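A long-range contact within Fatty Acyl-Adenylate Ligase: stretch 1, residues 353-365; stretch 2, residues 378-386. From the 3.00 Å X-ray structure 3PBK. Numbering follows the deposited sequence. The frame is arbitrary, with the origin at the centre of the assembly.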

ATOM      1  N   GLY A 353       7.712 -17.798   9.088  1.00 19.98           N
ATOM      2  CA  GLY A 353       8.750 -17.379   8.172  1.00 19.54           C
ATOM      3  C   GLY A 353       8.123 -17.321   6.791  1.00 18.17           C
ATOM      4  O   GLY A 353       6.933 -17.586   6.641  1.00 18.54           O
ATOM      5  N   VAL A 354       8.910 -16.967   5.782  1.00 17.21           N
ATOM      6  CA  VAL A 354       8.425 -16.976   4.413  1.00 15.93           C
ATOM      7  C   VAL A 354       8.259 -18.418   3.955  1.00 15.38           C
ATOM      8  O   VAL A 354       9.169 -19.220   4.085  1.00 16.05           O
ATOM      9  CB  VAL A 354       9.408 -16.257   3.470  1.00 16.16           C
ATOM     10  CG1 VAL A 354       8.940 -16.348   2.021  1.00 15.11           C
ATOM     11  CG2 VAL A 354       9.585 -14.810   3.898  1.00 16.90           C
ATOM     12  N   VAL A 355       7.091 -18.753   3.430  1.00 15.30           N
ATOM     13  CA  VAL A 355       6.866 -20.075   2.859  1.00 14.30           C
ATOM     14  C   VAL A 355       6.709 -19.944   1.343  1.00 13.85           C
ATOM     15  O   VAL A 355       5.959 -19.097   0.859  1.00 13.46           O
ATOM     16  CB  VAL A 355       5.606 -20.709   3.439  1.00 14.40           C
ATOM     17  CG1 VAL A 355       5.298 -21.996   2.716  1.00 14.23           C
ATOM     18  CG2 VAL A 355       5.754 -20.914   4.935  1.00 14.18           C
ATOM     19  N   VAL A 356       7.419 -20.770   0.586  1.00 14.29           N
ATOM     20  CA  VAL A 356       7.444 -20.612  -0.866  1.00 14.03           C
ATOM     21  C   VAL A 356       6.889 -21.832  -1.580  1.00 13.96           C
ATOM     22  O   VAL A 356       6.933 -22.945  -1.051  1.00 14.34           O
ATOM     23  CB  VAL A 356       8.876 -20.363  -1.391  1.00 12.94           C
ATOM     24  CG1 VAL A 356       9.448 -19.097  -0.801  1.00 13.25           C
ATOM     25  CG2 VAL A 356       9.758 -21.542  -1.069  1.00 12.32           C
ATOM     26  N   ASN A 357       6.352 -21.605  -2.775  1.00 13.44           N
ATOM     27  CA  ASN A 357       6.024 -22.690  -3.681  1.00 14.48           C
ATOM     28  C   ASN A 357       6.749 -22.509  -5.012  1.00 15.15           C
ATOM     29  O   ASN A 357       6.595 -21.483  -5.677  1.00 14.96           O
ATOM     30  CB  ASN A 357       4.519 -22.780  -3.919  1.00 14.97           C
ATOM     31  CG  ASN A 357       4.134 -24.016  -4.728  1.00 15.75           C
ATOM     32  OD1 ASN A 357       3.788 -23.923  -5.910  1.00 16.09           O
ATOM     33  ND2 ASN A 357       4.224 -25.187  -4.100  1.00 15.81           N
ATOM     34  N   GLU A 358       7.542 -23.503  -5.398  1.00 15.36           N
ATOM     35  CA  GLU A 358       8.252 -23.444  -6.669  1.00 15.89           C
ATOM     36  C   GLU A 358       7.433 -24.061  -7.789  1.00 16.16           C
ATOM     37  O   GLU A 358       6.689 -25.024  -7.571  1.00 16.80           O
ATOM     38  CB  GLU A 358       9.607 -24.133  -6.563  1.00 16.29           C
ATOM     39  CG  GLU A 358      10.569 -23.400  -5.671  1.00 16.70           C
ATOM     40  CD  GLU A 358      11.807 -24.206  -5.384  1.00 19.42           C
ATOM     41  OE1 GLU A 358      11.797 -25.419  -5.697  1.00 19.27           O
ATOM     42  OE2 GLU A 358      12.781 -23.627  -4.847  1.00 20.78           O
ATOM     43  N   VAL A 359       7.567 -23.510  -8.991  1.00 15.81           N
ATOM     44  CA  VAL A 359       6.795 -24.013 -10.118  1.00 16.84           C
ATOM     45  C   VAL A 359       7.650 -24.123 -11.373  1.00 16.79           C
ATOM     46  O   VAL A 359       8.591 -23.350 -11.547  1.00 16.82           O
ATOM     47  CB  VAL A 359       5.571 -23.102 -10.409  1.00 16.86           C
ATOM     48  CG1 VAL A 359       4.630 -23.040  -9.197  1.00 15.51           C
ATOM     49  CG2 VAL A 359       6.030 -21.716 -10.824  1.00 16.31           C
ATOM     50  N   ASP A 360       7.339 -25.089 -12.237  1.00 17.00           N
ATOM     51  CA  ASP A 360       7.935 -25.120 -13.571  1.00 17.74           C
ATOM     52  C   ASP A 360       7.508 -23.820 -14.251  1.00 17.99           C
ATOM     53  O   ASP A 360       6.313 -23.556 -14.405  1.00 17.67           O
ATOM     54  CB  ASP A 360       7.448 -26.339 -14.365  1.00 17.43           C
ATOM     55  CG  ASP A 360       8.228 -26.558 -15.667  1.00 18.92           C
ATOM     56  OD1 ASP A 360       8.622 -25.574 -16.321  1.00 19.11           O
ATOM     57  OD2 ASP A 360       8.441 -27.729 -16.048  1.00 19.97           O
ATOM     58  N   ARG A 361       8.469 -22.990 -14.637  1.00 17.68           N
ATOM     59  CA  ARG A 361       8.104 -21.702 -15.203  1.00 18.13           C
ATOM     60  C   ARG A 361       7.408 -21.841 -16.560  1.00 18.79           C
ATOM     61  O   ARG A 361       6.424 -21.146 -16.833  1.00 18.77           O
ATOM     62  CB  ARG A 361       9.293 -20.737 -15.280  1.00 18.12           C
ATOM     63  CG  ARG A 361       8.979 -19.527 -16.137  1.00 18.79           C
ATOM     64  CD  ARG A 361       9.780 -18.299 -15.791  1.00 19.46           C
ATOM     65  NE  ARG A 361      11.183 -18.349 -16.206  1.00 20.21           N
ATOM     66  CZ  ARG A 361      11.612 -18.594 -17.443  1.00 20.31           C
ATOM     67  NH1 ARG A 361      10.750 -18.865 -18.424  1.00 20.35           N
ATOM     68  NH2 ARG A 361      12.918 -18.591 -17.687  1.00 20.46           N
ATOM     69  N   ASP A 362       7.904 -22.749 -17.397  1.00 18.92           N
ATOM     70  CA  ASP A 362       7.318 -22.973 -18.722  1.00 19.02           C
ATOM     71  C   ASP A 362       5.874 -23.491 -18.653  1.00 18.53           C
ATOM     72  O   ASP A 362       5.042 -23.158 -19.499  1.00 18.61           O
ATOM     73  CB  ASP A 362       8.214 -23.894 -19.561  1.00 18.63           C
ATOM     74  CG  ASP A 362       9.587 -23.294 -19.807  1.00 19.93           C
ATOM     75  OD1 ASP A 362       9.653 -22.104 -20.206  1.00 20.40           O
ATOM     76  OD2 ASP A 362      10.599 -24.000 -19.589  1.00 20.22           O
ATOM     77  N   ILE A 363       5.561 -24.295 -17.646  1.00 17.55           N
ATOM     78  CA  ILE A 363       4.188 -24.747 -17.510  1.00 17.95           C
ATOM     79  C   ILE A 363       3.250 -23.596 -17.123  1.00 17.98           C
ATOM     80  O   ILE A 363       2.080 -23.576 -17.489  1.00 17.96           O
ATOM     81  CB  ILE A 363       4.077 -25.904 -16.522  1.00 17.42           C
ATOM     82  CG1 ILE A 363       4.871 -27.092 -17.047  1.00 17.58           C
ATOM     83  CG2 ILE A 363       2.631 -26.304 -16.329  1.00 15.99           C
ATOM     84  CD1 ILE A 363       4.351 -28.395 -16.554  1.00 16.39           C
ATOM     85  N   LEU A 364       3.779 -22.627 -16.394  1.00 17.92           N
ATOM     86  CA  LEU A 364       3.012 -21.455 -16.009  1.00 17.79           C
ATOM     87  C   LEU A 364       2.785 -20.525 -17.212  1.00 18.62           C
ATOM     88  O   LEU A 364       1.660 -20.124 -17.515  1.00 18.98           O
ATOM     89  CB  LEU A 364       3.770 -20.707 -14.910  1.00 18.25           C
ATOM     90  CG  LEU A 364       3.066 -19.552 -14.208  1.00 18.70           C
ATOM     91  CD1 LEU A 364       2.349 -20.094 -12.997  1.00 18.01           C
ATOM     92  CD2 LEU A 364       4.046 -18.453 -13.805  1.00 18.49           C
ATOM     93  N   GLU A 365       3.866 -20.182 -17.897  1.00 18.90           N
ATOM     94  CA  GLU A 365       3.790 -19.277 -19.029  1.00 18.77           C
ATOM     95  C   GLU A 365       2.921 -19.826 -20.149  1.00 18.73           C
ATOM     96  O   GLU A 365       2.118 -19.093 -20.716  1.00 19.59           O
ATOM     97  CB  GLU A 365       5.196 -18.954 -19.540  1.00 19.53           C
ATOM     98  CG  GLU A 365       6.041 -18.247 -18.487  1.00 19.99           C
ATOM     99  CD  GLU A 365       7.463 -17.899 -18.933  1.00 21.49           C
ATOM    100  OE1 GLU A 365       7.952 -18.421 -19.973  1.00 21.43           O
ATOM    101  OE2 GLU A 365       8.096 -17.095 -18.207  1.00 22.19           O
ATOM    102  N   ARG A 378      12.975 -27.105 -16.736  1.00 22.18           N
ATOM    103  CA  ARG A 378      14.163 -26.343 -17.096  1.00 21.76           C
ATOM    104  C   ARG A 378      14.202 -24.925 -16.505  1.00 20.51           C
ATOM    105  O   ARG A 378      15.257 -24.307 -16.425  1.00 19.65           O
ATOM    106  CB  ARG A 378      14.303 -26.289 -18.610  1.00 23.35           C
ATOM    107  CG  ARG A 378      14.923 -27.525 -19.239  1.00 25.26           C
ATOM    108  CD  ARG A 378      15.473 -27.148 -20.611  1.00 28.53           C
ATOM    109  NE  ARG A 378      15.909 -28.288 -21.407  1.00 32.36           N
ATOM    110  CZ  ARG A 378      15.090 -29.183 -21.962  1.00 34.74           C
ATOM    111  NH1 ARG A 378      13.769 -29.096 -21.784  1.00 34.16           N
ATOM    112  NH2 ARG A 378      15.598 -30.182 -22.680  1.00 32.13           N
ATOM    113  N   ALA A 379      13.051 -24.412 -16.093  1.00 19.63           N
ATOM    114  CA  ALA A 379      12.995 -23.083 -15.511  1.00 18.67           C
ATOM    115  C   ALA A 379      12.035 -23.084 -14.337  1.00 18.29           C
ATOM    116  O   ALA A 379      11.083 -23.859 -14.315  1.00 18.24           O
ATOM    117  CB  ALA A 379      12.572 -22.067 -16.551  1.00 18.42           C
ATOM    118  N   VAL A 380      12.287 -22.216 -13.362  1.00 17.91           N
ATOM    119  CA  VAL A 380      11.500 -22.187 -12.133  1.00 17.08           C
ATOM    120  C   VAL A 380      11.145 -20.775 -11.662  1.00 16.70           C
ATOM    121  O   VAL A 380      12.000 -19.898 -11.587  1.00 17.68           O
ATOM    122  CB  VAL A 380      12.263 -22.870 -10.997  1.00 16.58           C
ATOM    123  CG1 VAL A 380      11.397 -22.948  -9.745  1.00 16.34           C
ATOM    124  CG2 VAL A 380      12.729 -24.245 -11.435  1.00 17.84           C
ATOM    125  N   SER A 381       9.880 -20.557 -11.336  1.00 15.74           N
ATOM    126  CA  SER A 381       9.504 -19.348 -10.624  1.00 15.60           C
ATOM    127  C   SER A 381       9.153 -19.728  -9.187  1.00 15.43           C
ATOM    128  O   SER A 381       8.631 -20.825  -8.941  1.00 15.19           O
ATOM    129  CB  SER A 381       8.321 -18.642 -11.303  1.00 16.80           C
ATOM    130  OG  SER A 381       8.732 -17.857 -12.412  1.00 17.17           O
ATOM    131  N   THR A 382       9.464 -18.835  -8.246  1.00 14.85           N
ATOM    132  CA  THR A 382       9.129 -19.027  -6.835  1.00 14.20           C
ATOM    133  C   THR A 382       8.050 -18.045  -6.411  1.00 13.69           C
ATOM    134  O   THR A 382       8.197 -16.845  -6.618  1.00 14.13           O
ATOM    135  CB  THR A 382      10.334 -18.763  -5.932  1.00 13.51           C
ATOM    136  OG1 THR A 382      11.405 -19.636  -6.286  1.00 14.10           O
ATOM    137  CG2 THR A 382       9.961 -19.003  -4.493  1.00 13.59           C
ATOM    138  N   PHE A 383       6.974 -18.541  -5.813  1.00 13.23           N
ATOM    139  CA  PHE A 383       5.923 -17.657  -5.317  1.00 13.53           C
ATOM    140  C   PHE A 383       5.773 -17.746  -3.804  1.00 13.12           C
ATOM    141  O   PHE A 383       5.964 -18.803  -3.219  1.00 13.47           O
ATOM    142  CB  PHE A 383       4.602 -17.934  -6.037  1.00 14.25           C
ATOM    143  CG  PHE A 383       4.633 -17.566  -7.486  1.00 14.68           C
ATOM    144  CD1 PHE A 383       4.616 -16.235  -7.873  1.00 15.18           C
ATOM    145  CD2 PHE A 383       4.715 -18.543  -8.464  1.00 15.09           C
ATOM    146  CE1 PHE A 383       4.667 -15.885  -9.214  1.00 15.65           C
ATOM    147  CE2 PHE A 383       4.769 -18.201  -9.810  1.00 15.15           C
ATOM    148  CZ  PHE A 383       4.743 -16.875 -10.184  1.00 15.63           C
ATOM    149  N   VAL A 384       5.455 -16.631  -3.165  1.00 13.08           N
ATOM    150  CA  VAL A 384       5.369 -16.623  -1.713  1.00 13.54           C
ATOM    151  C   VAL A 384       3.958 -16.939  -1.216  1.00 14.74           C
ATOM    152  O   VAL A 384       2.974 -16.430  -1.738  1.00 14.20           O
ATOM    153  CB  VAL A 384       5.871 -15.288  -1.137  1.00 14.34           C
ATOM    154  CG1 VAL A 384       5.686 -15.234   0.359  1.00 14.21           C
ATOM    155  CG2 VAL A 384       7.326 -15.095  -1.485  1.00 15.08           C
ATOM    156  N   ASN A 385       3.873 -17.811  -0.221  1.00 13.98           N
ATOM    157  CA  ASN A 385       2.612 -18.149   0.426  1.00 15.09           C
ATOM    158  C   ASN A 385       2.056 -16.931   1.162  1.00 15.04           C
ATOM    159  O   ASN A 385       2.685 -16.408   2.078  1.00 14.83           O
ATOM    160  CB  ASN A 385       2.835 -19.315   1.396  1.00 14.96           C
ATOM    161  CG  ASN A 385       1.543 -19.879   1.957  1.00 15.72           C
ATOM    162  OD1 ASN A 385       0.653 -19.141   2.389  1.00 15.97           O
ATOM    163  ND2 ASN A 385       1.444 -21.205   1.976  1.00 15.97           N
ATOM    164  N   CYS A 386       0.871 -16.489   0.756  1.00 15.42           N
ATOM    165  CA  CYS A 386       0.264 -15.284   1.312  1.00 15.29           C
ATOM    166  C   CYS A 386      -0.910 -15.590   2.228  1.00 15.53           C
ATOM    167  O   CYS A 386      -1.684 -14.703   2.557  1.00 16.00           O
ATOM    168  CB  CYS A 386      -0.179 -14.336   0.199  1.00 14.57           C
ATOM    169  SG  CYS A 386       1.192 -13.506  -0.655  1.00 15.91           S
TER

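What holds the two stretches together? The main answer is a ladder of backbone hydrogen bonds between two antiparallel strands, one from each stretch, whose axes approach to 4.6 Å. The backbone N and O of Asn 357 and Phe 383 satisfy each other: Asn 357 N donates to Phe 383 O at 2.9 Å, and Phe 383 N returns a bond to Asn 357 O at 3.0 Å, both nearly straight, while Asn 357 OD1 is satisfied elsewhere in the structure. Val 359 and Ser 381 repeat the backbone arrangement, with Val 359 N to Ser 381 O at 2.9 Å and Ser 381 N to Val 359 O at 3.1 Å, though here the N-H...O angles fall to about 150°. Beyond these two pairs the ladder gains one bond at each end. Asn 385 N donates to Val 355 O at 2.7 Å, and Arg 361 N donates to Ala 379 O at 2.8 Å.

What do the residues between these pairs contribute? Val 356 faces Val 384, and Glu 358 faces Thr 382, in non-hydrogen-bonded pairs, so their backbone N and O atoms are not spent across this contact. Their alpha carbons still lie near the partner strand's carbonyls: Val 356 CA is 3.3 Å from Phe 383 O, and Glu 358 CA is 3.5 Å from Ser 381 O. Each of these oxygens therefore receives a CA-H...O contact besides its N-H bond. Val 359 O is similarly placed, with Val 380 CA at 3.2 Å, and Ala 379 O has Asp 360 CA at 3.5 Å.

How does the ladder pass into the helix? Asp 360 occupies the N-cap position, and its OD1 accepts a weak bond from Asp 362 N at 3.1 Å, engaging an amide at the helix start. Arg 361, the first helical residue, gives its own amide to Ala 379 O and so joins helix to second stretch directly. Its side chain is satisfied in several directions. Arg 361 NH1 forms a salt bridge with Glu 365 OE2 at 3.2 Å, including a weak hydrogen bond, while Arg 361 NH2 is hydrogen-bonded elsewhere in the structure. Asp 362 OD1 is a more distant charge partner, 3.9 Å from Arg 361 NH1 and well out of the guanidinium plane, so no N-H points at it. Ala 379 CB covers one face of the guanidinium, 3.7 Å from Arg 361 NH2.

Where does packing take over from hydrogen bonding? Phe 383 lies on the sheet face shared by Asn 357, Val 359 and Ser 381, and its ring is met near its plane by two aliphatic groups. Val 359 CG2 lies 3.9 Å from Phe 383 CE2, and Leu 364 CD2 reaches to 4.0 Å from Phe 383 CZ, bringing the helix into the same apolar cluster. Near the other end of the contact, Val 354 CG1 and Val 384 CG1 touch at 3.8 Å. These contacts supplement the backbone ladder with side-chain packing.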